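Local atomic coordinates of cupin type-2 domain-containing protein (Ralstonia eutropha, PDB entry 2OPK), a protein that is of unproven function but adopts the cupin fold and is putatively assigned as a mannose-6-phosphate isomerase. Residues W56-S61 with V103-H108. Numbering follows the deposited sequence.
Sequences WVMVVS and VWLAVH
V59 lays its CG2 methyl over one face of the W104 indole. CG2 sits 4.0 Å from the centroid of the six-membered ring, a CH-pi contact offset toward the rim at CZ3. V57 CG2, anti to its backbone N, reaches the same ring and lies 3.5 Å from W104 CE3. The indole thus runs alongside two valines that point the same way from the sheet. A106 continues this face beside V57.

The backbones form an antiparallel pair. W56 and V107 exchange two N-H...O bonds, and so do M58 and L105, all fairly straight. L105 O takes the M58 N-H nearly along its C=O axis, at 2.9 Å from M58 N. A classic beta bulge interrupts the regular pairing where V60 and S61 both face V103. V103 O accepts two N-H groups, from V60 N at 2.8 Å and from S61 N at 3.2 Å. S61 OG, in the crowded position between N and C (chi1 60°), lies 3.2 Å from V103 CB and also accepts a weak, bent hydrogen bond from V103 N (3.3 Å).

On the other face, V107 CG2 crosses obliquely to W56, 4.0 Å from CE3. W56, M58, L105 and V107 there pack against the second subunit, with L105 meeting its own copy. W104 instead turns toward strand 64-68 of the facing sheet, touching A64 and I66, and its NE1 is hydrogen-bonded to S38 OG. An unidentified bound molecule lies close to this indole, consistent with a pocket inside the cupin barrel. Both strands are interior in the five-stranded sheet: 102-109 is the middle one, between 31-38 and 54-61, and 81-85 lies on the far side of 54-61.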
# COMPACT_ATOMS: atom_id res chain seq x y z
N TRP B 56 6.67 -4.19 -5.05
CA TRP B 56 5.23 -4.41 -4.99
C TRP B 56 4.67 -3.01 -5.22
O TRP B 56 5.05 -2.08 -4.52
CB TRP B 56 4.82 -4.98 -3.61
CG TRP B 56 3.32 -5.21 -3.53
CD1 TRP B 56 2.65 -6.34 -3.86
CD2 TRP B 56 2.32 -4.25 -3.16
NE1 TRP B 56 1.28 -6.14 -3.72
CE2 TRP B 56 1.06 -4.87 -3.30
CE3 TRP B 56 2.36 -2.92 -2.71
CZ2 TRP B 56 -0.11 -4.22 -3.03
CZ3 TRP B 56 1.18 -2.29 -2.43
CH2 TRP B 56 -0.03 -2.93 -2.59
N VAL B 57 3.82 -2.84 -6.21
CA VAL B 57 3.38 -1.49 -6.58
C VAL B 57 1.91 -1.50 -6.93
O VAL B 57 1.43 -2.41 -7.61
CB VAL B 57 4.24 -0.91 -7.75
CG1 VAL B 57 4.18 -1.81 -9.03
CG2 VAL B 57 3.85 0.50 -8.07
N MSE B 58 1.19 -0.48 -6.46
CA MSE B 58 -0.23 -0.37 -6.67
C MSE B 58 -0.65 1.03 -7.09
O MSE B 58 -0.15 2.02 -6.57
CB MSE B 58 -0.96 -0.70 -5.36
CG MSE B 58 -2.49 -0.81 -5.49
SE MSE B 58 -3.36 -1.29 -3.77
CE MSE B 58 -2.61 -0.02 -2.77
N VAL B 59 -1.63 1.09 -7.98
CA VAL B 59 -2.27 2.37 -8.37
C VAL B 59 -3.32 2.65 -7.33
O VAL B 59 -4.16 1.80 -7.08
CB VAL B 59 -2.93 2.29 -9.75
CG1 VAL B 59 -3.62 3.60 -10.07
CG2 VAL B 59 -1.89 1.91 -10.84
N VAL B 60 -3.25 3.82 -6.72
CA VAL B 60 -4.20 4.23 -5.68
C VAL B 60 -5.20 5.26 -6.21
O VAL B 60 -6.36 5.32 -5.76
CB VAL B 60 -3.43 4.75 -4.44
CG1 VAL B 60 -4.34 4.87 -3.29
CG2 VAL B 60 -2.36 3.77 -4.04
N SER B 61 -4.75 6.10 -7.14
CA SER B 61 -5.61 7.03 -7.84
C SER B 61 -5.08 7.19 -9.25
O SER B 61 -3.93 6.87 -9.53
CB SER B 61 -5.68 8.40 -7.16
OG SER B 61 -4.40 8.99 -7.08
N VAL B 103 -1.44 8.48 -8.55
CA VAL B 103 -0.69 8.28 -7.32
C VAL B 103 -0.54 6.79 -7.07
O VAL B 103 -1.53 6.05 -7.09
CB VAL B 103 -1.40 8.92 -6.07
CG1 VAL B 103 -0.59 8.68 -4.81
CG2 VAL B 103 -1.64 10.42 -6.31
N TRP B 104 0.70 6.37 -6.82
CA TRP B 104 1.04 4.96 -6.59
C TRP B 104 1.61 4.79 -5.20
O TRP B 104 2.13 5.73 -4.61
CB TRP B 104 2.16 4.50 -7.49
CG TRP B 104 2.10 4.84 -8.95
CD1 TRP B 104 2.22 6.05 -9.51
CD2 TRP B 104 1.96 3.91 -10.04
NE1 TRP B 104 2.17 5.96 -10.88
CE2 TRP B 104 2.00 4.65 -11.23
CE3 TRP B 104 1.79 2.52 -10.12
CZ2 TRP B 104 1.90 4.05 -12.49
CZ3 TRP B 104 1.71 1.92 -11.36
CH2 TRP B 104 1.75 2.68 -12.53
N LEU B 105 1.54 3.55 -4.72
CA LEU B 105 2.20 3.14 -3.48
C LEU B 105 3.13 2.03 -3.90
O LEU B 105 2.70 1.08 -4.56
CB LEU B 105 1.19 2.61 -2.47
CG LEU B 105 1.79 2.23 -1.11
CD1 LEU B 105 2.31 3.46 -0.35
CD2 LEU B 105 0.72 1.54 -0.31
N ALA B 106 4.41 2.17 -3.56
CA ALA B 106 5.42 1.23 -3.97
C ALA B 106 6.26 0.75 -2.79
O ALA B 106 6.62 1.55 -1.91
CB ALA B 106 6.30 1.84 -5.06
N VAL B 107 6.54 -0.55 -2.77
CA VAL B 107 7.34 -1.17 -1.71
C VAL B 107 8.50 -1.89 -2.36
O VAL B 107 8.32 -2.66 -3.28
CB VAL B 107 6.55 -2.13 -0.81
CG1 VAL B 107 7.40 -2.66 0.39
CG2 VAL B 107 5.24 -1.46 -0.30
N HIS B 108 9.70 -1.58 -1.88
CA HIS B 108 10.93 -2.17 -2.32
C HIS B 108 11.49 -2.97 -1.17
O HIS B 108 11.60 -2.48 -0.07
CB HIS B 108 11.89 -1.05 -2.75
CG HIS B 108 11.37 -0.21 -3.88
ND1 HIS B 108 11.54 -0.54 -5.21
CD2 HIS B 108 10.65 0.95 -3.87
CE1 HIS B 108 10.97 0.38 -5.97
NE2 HIS B 108 10.43 1.30 -5.18